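Local structure of FAD:protein FMN transferase (Pseudomonas stutzeri ATCC 14405 = CCUG 16156, 5MGY) at residues Gly87-Leu90 against Ser91-Asp95; Asp264-Thr267 against Leu268-Asp271; Lys312-Asp315 against Glu316-Ala320. The protein probably transfers the FMN moiety of FAD to a threonine side chain of a target protein in a magnesium-dependent reaction that releases AMP. All coordinates share one frame; numbering follows the deposited sequence.

Contact 1 of 3, residues Gly87-Leu90 against Ser91-Asp95. Unlike the reference sequence in segment 87-90: Ser-88 (reference Gly).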
loop_
_atom_site.group_PDB
_atom_site.type_symbol
_atom_site.label_atom_id
_atom_site.label_comp_id
_atom_site.label_asym_id
_atom_site.label_seq_id
_atom_site.Cartn_x
_atom_site.Cartn_y
_atom_site.Cartn_z
ATOM N N GLY A 87 1.033 -9.780 6.256
ATOM C CA GLY A 87 -0.237 -9.195 6.683
ATOM C C GLY A 87 -0.541 -9.512 8.135
ATOM O O GLY A 87 -1.129 -8.707 8.855
ATOM N N SER A 88 -0.151 -10.706 8.549
ATOM C CA SER A 88 -0.438 -11.153 9.885
ATOM C C SER A 88 0.309 -10.288 10.918
ATOM O O SER A 88 -0.214 -10.005 12.016
ATOM C CB SER A 88 -0.040 -12.625 10.009
ATOM O OG SER A 88 -0.456 -13.168 11.250
ATOM N N GLN A 89 1.536 -9.908 10.545
ATOM C CA GLN A 89 2.429 -9.143 11.365
ATOM C C GLN A 89 1.930 -7.727 11.383
ATOM O O GLN A 89 1.835 -7.093 12.419
ATOM C CB GLN A 89 3.822 -9.179 10.767
ATOM C CG GLN A 89 4.881 -8.498 11.601
ATOM C CD GLN A 89 5.178 -9.301 12.859
ATOM O OE1 GLN A 89 5.618 -10.424 12.768
ATOM N NE2 GLN A 89 4.924 -8.728 14.027
ATOM N N LEU A 90 1.598 -7.215 10.222
ATOM C CA LEU A 90 1.017 -5.905 10.164
ATOM C C LEU A 90 -0.211 -5.832 11.067
ATOM O O LEU A 90 -0.409 -4.862 11.757
ATOM C CB LEU A 90 0.632 -5.568 8.740
ATOM C CG LEU A 90 1.780 -5.075 7.890
ATOM C CD1 LEU A 90 1.401 -5.151 6.419
ATOM C CD2 LEU A 90 2.113 -3.628 8.260
ATOM N N SER A 91 -1.028 -6.872 11.059
ATOM C CA SER A 91 -2.236 -6.869 11.893
ATOM C C SER A 91 -1.853 -6.758 13.349
ATOM O O SER A 91 -2.354 -5.875 14.052
ATOM C CB SER A 91 -3.113 -8.114 11.706
ATOM O OG SER A 91 -4.239 -8.046 12.576
ATOM N N ALA A 92 -0.951 -7.634 13.781
ATOM C CA ALA A 92 -0.451 -7.591 15.156
ATOM C C ALA A 92 0.173 -6.194 15.527
ATOM O O ALA A 92 -0.193 -5.581 16.527
ATOM C CB ALA A 92 0.524 -8.734 15.405
ATOM N N ASP A 93 1.050 -5.661 14.694
ATOM C CA ASP A 93 1.683 -4.400 15.001
ATOM C C ASP A 93 0.719 -3.212 15.016
ATOM O O ASP A 93 1.033 -2.226 15.653
ATOM C CB ASP A 93 2.790 -4.106 13.988
ATOM C CG ASP A 93 3.872 -5.166 13.973
ATOM O OD1 ASP A 93 3.856 -6.053 14.864
ATOM O OD2 ASP A 93 4.729 -5.116 13.047
ATOM N N SER A 94 -0.426 -3.294 14.343
ATOM C CA SER A 94 -1.352 -2.153 14.246
ATOM C C SER A 94 -2.661 -2.367 15.025
ATOM O O SER A 94 -3.680 -1.803 14.657
ATOM C CB SER A 94 -1.668 -1.883 12.778
ATOM O OG SER A 94 -2.595 -2.840 12.292
ATOM N N ASP A 95 -2.631 -3.202 16.073
ATOM C CA ASP A 95 -3.802 -3.504 16.885
ATOM C C ASP A 95 -5.038 -3.838 16.077
ATOM O O ASP A 95 -6.089 -3.356 16.408
ATOM C CB ASP A 95 -4.117 -2.329 17.816
ATOM C CG ASP A 95 -3.035 -2.103 18.871
ATOM O OD1 ASP A 95 -2.337 -3.048 19.285
ATOM O OD2 ASP A 95 -2.889 -0.962 19.328
#
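Gln-89 and Asp-93 pair one turn apart near the end of helix 78-93, on the side turned to helix 267-292. The side-chain bond runs from NE2 of Gln-89 to OD1 of Asp-93 at 3.0 Å. The acceptor lies in the amide plane, but the N-H reaches OD1 on its syn side from 27° outside the carboxylate plane. Gln-89 starts anti to its backbone N and then bends (chi2 71°), which swings the amide along the helix surface to the next turn. Glutamine suits the place because its N-H can reach that far and, being neutral, it probably leaves the carboxylate's charge largely to Arg-269, which OD2 meets in a salt bridge.

Backbone bonds carry the rest of the turn. Gly-87 O accepts from Ser-91 N at 2.9 Å, Ser-88 O from Ala-92 N at 3.0 Å, and Gln-89 O from Asp-93 N at 2.8 Å.

At Leu-90 O the pattern changes, since Ser-94 is the first residue to leave helical angles. Its N gives only a weak bond to that carbonyl, and its OG adds a second, 3.0 Å from Leu-90 O. With chi1 at 77° the hydroxyl turns back over the helix end; OG also accepts from Phe-98 N, so this short side chain joins the last turn to the following loop.

Apolar packing falls to Leu-90, whose buried branches meet Leu-273 and Ile-158 near the magnesium site without touching the ion. The whole is a helix C-terminus with an i to i+4 side-chain pair and a serine whose hydroxyl adds a second bond to the carbonyl of Leu-90.

Contact 2 of 3, residues Asp264-Thr267 against Leu268-Asp271. With MG (magnesium ion), chain I.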
loop_
_atom_site.group_PDB
_atom_site.type_symbol
_atom_site.label_atom_id
_atom_site.label_comp_id
_atom_site.label_asym_id
_atom_site.label_seq_id
_atom_site.Cartn_x
_atom_site.Cartn_y
_atom_site.Cartn_z
ATOM N N ASP A 264 9.317 3.894 5.380
ATOM C CA ASP A 264 9.900 2.706 5.938
ATOM C C ASP A 264 10.854 2.122 4.870
ATOM O O ASP A 264 10.703 2.366 3.654
ATOM C CB ASP A 264 8.773 1.740 6.243
ATOM C CG ASP A 264 9.201 0.533 7.092
ATOM O OD1 ASP A 264 8.629 0.474 8.210
ATOM O OD2 ASP A 264 9.999 -0.370 6.663
ATOM N N LYS A 265 11.814 1.337 5.329
ATOM C CA LYS A 265 12.731 0.684 4.409
ATOM C C LYS A 265 12.048 -0.374 3.539
ATOM O O LYS A 265 12.427 -0.585 2.410
ATOM C CB LYS A 265 13.923 0.098 5.152
ATOM C CG LYS A 265 13.592 -1.136 5.865
ATOM C CD LYS A 265 14.532 -1.463 7.000
ATOM C CE LYS A 265 13.754 -2.354 7.995
ATOM N NZ LYS A 265 14.690 -2.840 9.033
ATOM N N SER A 266 11.027 -1.000 4.069
ATOM C CA SER A 266 10.211 -1.904 3.292
ATOM C C SER A 266 9.025 -1.131 2.780
ATOM O O SER A 266 8.219 -0.669 3.574
ATOM C CB SER A 266 9.739 -3.033 4.192
ATOM O OG SER A 266 8.675 -3.680 3.596
ATOM N N THR A 267 8.931 -0.968 1.469
ATOM C CA THR A 267 7.775 -0.320 0.845
ATOM C C THR A 267 6.476 -1.118 1.083
ATOM O O THR A 267 5.397 -0.572 1.023
ATOM C CB THR A 267 8.030 -0.264 -0.651
ATOM O OG1 THR A 267 9.370 0.143 -0.866
ATOM C CG2 THR A 267 7.121 0.675 -1.334
ATOM N N LEU A 268 6.590 -2.434 1.293
ATOM C CA LEU A 268 5.434 -3.267 1.612
ATOM C C LEU A 268 4.828 -2.748 2.940
ATOM O O LEU A 268 3.628 -2.383 3.015
ATOM C CB LEU A 268 5.871 -4.749 1.708
ATOM C CG LEU A 268 4.762 -5.798 1.853
ATOM C CD1 LEU A 268 5.247 -7.215 1.636
ATOM C CD2 LEU A 268 4.034 -5.689 3.188
ATOM N N ARG A 269 5.669 -2.724 3.971
ATOM C CA ARG A 269 5.342 -2.128 5.303
ATOM C C ARG A 269 4.776 -0.705 5.255
ATOM O O ARG A 269 3.748 -0.437 5.887
ATOM C CB ARG A 269 6.547 -2.248 6.282
ATOM C CG ARG A 269 6.681 -3.723 6.670
ATOM C CD ARG A 269 7.307 -4.085 7.988
ATOM N NE ARG A 269 6.665 -3.526 9.202
ATOM C CZ ARG A 269 5.688 -4.078 9.909
ATOM N NH1 ARG A 269 5.273 -3.486 11.010
ATOM N NH2 ARG A 269 5.089 -5.186 9.522
ATOM N N ALA A 270 5.359 0.158 4.437
ATOM C CA ALA A 270 4.799 1.490 4.296
ATOM C C ALA A 270 3.372 1.464 3.743
ATOM O O ALA A 270 2.555 2.231 4.154
ATOM C CB ALA A 270 5.691 2.386 3.421
ATOM N N ASP A 271 3.081 0.570 2.807
ATOM C CA ASP A 271 1.777 0.518 2.130
ATOM C C ASP A 271 0.745 0.026 3.145
ATOM O O ASP A 271 -0.441 0.448 3.124
ATOM C CB ASP A 271 1.894 -0.376 0.840
ATOM C CG ASP A 271 0.748 -0.176 -0.191
ATOM O OD1 ASP A 271 0.666 -0.995 -1.159
ATOM O OD2 ASP A 271 -0.097 0.746 -0.043
HETATM MG MG MG I . -2.269 0.588 0.911
#
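The N-cap of helix 267-292 is built by Ser-266, whose OG accepts from Arg-269 N at 3.2 Å along a nearly straight N-H (171°). The hydroxyl stands anti to the serine's own N (chi1 163°), which carries it forward over the first turn; a short serine suits this. The helix proper starts with Ala-270 N bonded to Ser-266 O and Asp-271 N to Thr-267 O, each at 3.1 Å.

Just before the cap, Asp-264 closes an Asx turn: the anti lone pair of OD2 takes Ser-266 N at 2.9 Å. The same carboxylate rests against the aliphatic base of Arg-269, with CG of Asp-264 3.9 Å from CB of Arg-269, while the guanidinium turns to Asp-93, its salt-bridge partner through NH1. Asp-165, on helix 159-173, is hydrogen-bonded to Thr-267 OG1 through OD1 and to Leu-268 N through OD2.

One turn into the helix, Asp-271 OD2 coordinates the magnesium ion at 2.4 Å. OD1 accepts from Gly-161 N, which fixes how the carboxylate is rotated. Ser-157 O and Thr-275 OG1 complete the protein ligands. A capped helix start delivering an aspartate to the metal is part of the magnesium site of this ApbE-family transferase.

Contact 3 of 3, residues Lys312-Asp315 against Glu316-Ala320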
loop_
_atom_site.group_PDB
_atom_site.type_symbol
_atom_site.label_atom_id
_atom_site.label_comp_id
_atom_site.label_asym_id
_atom_site.label_seq_id
_atom_site.Cartn_x
_atom_site.Cartn_y
_atom_site.Cartn_z
ATOM N N LYS A 312 7.749 11.760 15.576
ATOM C CA LYS A 312 9.088 11.854 16.078
ATOM C C LYS A 312 10.109 11.194 15.168
ATOM O O LYS A 312 11.122 11.809 14.861
ATOM C CB LYS A 312 9.090 11.203 17.448
ATOM C CG LYS A 312 10.389 11.245 18.200
ATOM C CD LYS A 312 10.255 10.567 19.560
ATOM C CE LYS A 312 9.182 11.235 20.431
ATOM N NZ LYS A 312 9.246 10.784 21.837
ATOM N N ALA A 313 9.835 9.955 14.743
ATOM C CA ALA A 313 10.728 9.201 13.838
ATOM C C ALA A 313 10.868 9.924 12.508
ATOM O O ALA A 313 11.960 9.951 11.938
ATOM C CB ALA A 313 10.244 7.761 13.631
ATOM N N PHE A 314 9.774 10.502 12.015
ATOM C CA PHE A 314 9.806 11.297 10.785
ATOM C C PHE A 314 10.690 12.523 10.932
ATOM O O PHE A 314 11.378 12.919 9.982
ATOM C CB PHE A 314 8.402 11.744 10.420
ATOM C CG PHE A 314 8.305 12.543 9.154
ATOM C CD1 PHE A 314 8.528 13.911 9.143
ATOM C CD2 PHE A 314 7.917 11.936 7.986
ATOM C CE1 PHE A 314 8.396 14.644 7.959
ATOM C CE2 PHE A 314 7.782 12.640 6.793
ATOM C CZ PHE A 314 8.025 14.003 6.775
ATOM N N ASP A 315 10.629 13.150 12.114
ATOM C CA ASP A 315 11.370 14.395 12.385
ATOM C C ASP A 315 12.897 14.163 12.481
ATOM O O ASP A 315 13.656 14.961 11.906
ATOM C CB ASP A 315 10.786 15.139 13.610
ATOM C CG ASP A 315 9.478 15.886 13.296
ATOM O OD1 ASP A 315 9.224 16.203 12.113
ATOM O OD2 ASP A 315 8.695 16.151 14.238
ATOM N N GLU A 316 13.330 13.082 13.157
ATOM C CA GLU A 316 14.749 12.654 13.114
ATOM C C GLU A 316 15.247 12.391 11.685
ATOM O O GLU A 316 16.295 12.878 11.303
ATOM C CB GLU A 316 15.028 11.442 14.019
ATOM C CG GLU A 316 15.426 11.846 15.432
ATOM C CD GLU A 316 14.640 11.096 16.488
ATOM O OE1 GLU A 316 14.521 9.868 16.398
ATOM O OE2 GLU A 316 14.127 11.752 17.406
ATOM N N LEU A 317 14.493 11.657 10.887
ATOM C CA LEU A 317 14.886 11.404 9.505
ATOM C C LEU A 317 14.871 12.648 8.635
ATOM O O LEU A 317 15.761 12.794 7.859
ATOM C CB LEU A 317 14.034 10.286 8.855
ATOM C CG LEU A 317 14.440 8.839 9.150
ATOM C CD1 LEU A 317 15.805 8.512 8.529
ATOM C CD2 LEU A 317 14.460 8.490 10.631
ATOM N N PHE A 318 13.903 13.545 8.754
ATOM C CA PHE A 318 13.773 14.616 7.752
ATOM C C PHE A 318 13.732 16.072 8.215
ATOM O O PHE A 318 13.635 16.961 7.370
ATOM C CB PHE A 318 12.566 14.309 6.899
ATOM C CG PHE A 318 12.599 12.924 6.339
ATOM C CD1 PHE A 318 13.524 12.592 5.358
ATOM C CD2 PHE A 318 11.746 11.933 6.813
ATOM C CE1 PHE A 318 13.576 11.307 4.848
ATOM C CE2 PHE A 318 11.800 10.648 6.311
ATOM C CZ PHE A 318 12.714 10.331 5.329
ATOM N N GLY A 319 13.844 16.317 9.520
ATOM C CA GLY A 319 13.589 17.633 10.092
ATOM C C GLY A 319 12.102 17.929 10.291
ATOM O O GLY A 319 11.232 17.248 9.722
ATOM N N ALA A 320 11.826 18.961 11.101
ATOM C CA ALA A 320 10.450 19.391 11.435
ATOM C C ALA A 320 9.815 20.384 10.421
ATOM O O ALA A 320 8.583 20.452 10.326
ATOM C CB ALA A 320 10.403 19.957 12.860
#
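Asp-315 O receives Gly-319 N at 2.8 Å, closing the final turn of helix 312-318. One residue earlier, Phe-318 N reaches Phe-314 O at 2.9 Å; both bonds are bent, as the chain begins to unwind. The turn before is straighter, with Glu-316 N 3.1 Å from Lys-312 O and Leu-317 N 3.2 Å from Ala-313 O.

Gly-319 ends the helix with positive phi (80°). A CB at these backbone angles would collide with the carbonyl O of Phe-318, so the residue's lack of a side chain fits the place. After it the chain turns back, and Ala-320, which is poorly ordered, comes near Asp-315. OD1 of Asp-315 has its polar partner in Ser-310 OG, so Asp-315 ties the end of strand 306-310 to the helix that follows. Lys-215 NZ is hydrogen-bonded to Phe-318 O, beside the helix end.

Lys-312 and Glu-316 lie side by side on the surface, pointing the same way, but only the lysine's aliphatic part comes close to the carboxylate; the charged ends remain well apart.

Packing rests on the two phenylalanines. Their rings form a T-shaped pair, centroids 5.2 Å apart and planes at 58°, in which CD2 of Phe-318 sits over the centre of one face of Phe-314. Phe-314 extends with CG anti to the backbone N, whereas Phe-318 takes chi1 -52°, and the differing torsions turn the later ring's edge onto the earlier ring's face. Large flat side chains suit this side, where Phe-314 meets Lys-215 and Phe-318 meets Val-217, both on strand 213-219. Leu-317 CB lies against one face of the Phe-318 ring, toward its rim. The arrangement is that of a short C-terminal helix with an i to i+4 aromatic pair, terminated by glycine and packed on a strand.

Overall arrangement
Along the chain the contacts come in series, and the first two touch. Contact 1 ends helix 78-93 and contact 2 begins helix 267-292, with centres about 13 Å apart; Arg-269 spans them, its charge meeting Asp-93 and its guanidinium lying against Leu-90. Residues far apart in sequence thus meet where the two helices come together near the magnesium ion, which contact 2 binds directly. Contact 3 stands apart on the surface: its centre is about 17 Å from that of contact 2 and about 24 Å from that of contact 1. Contacts 2 and 3 follow strands of the same antiparallel sheet, 257-264 and the edge strand 306-310.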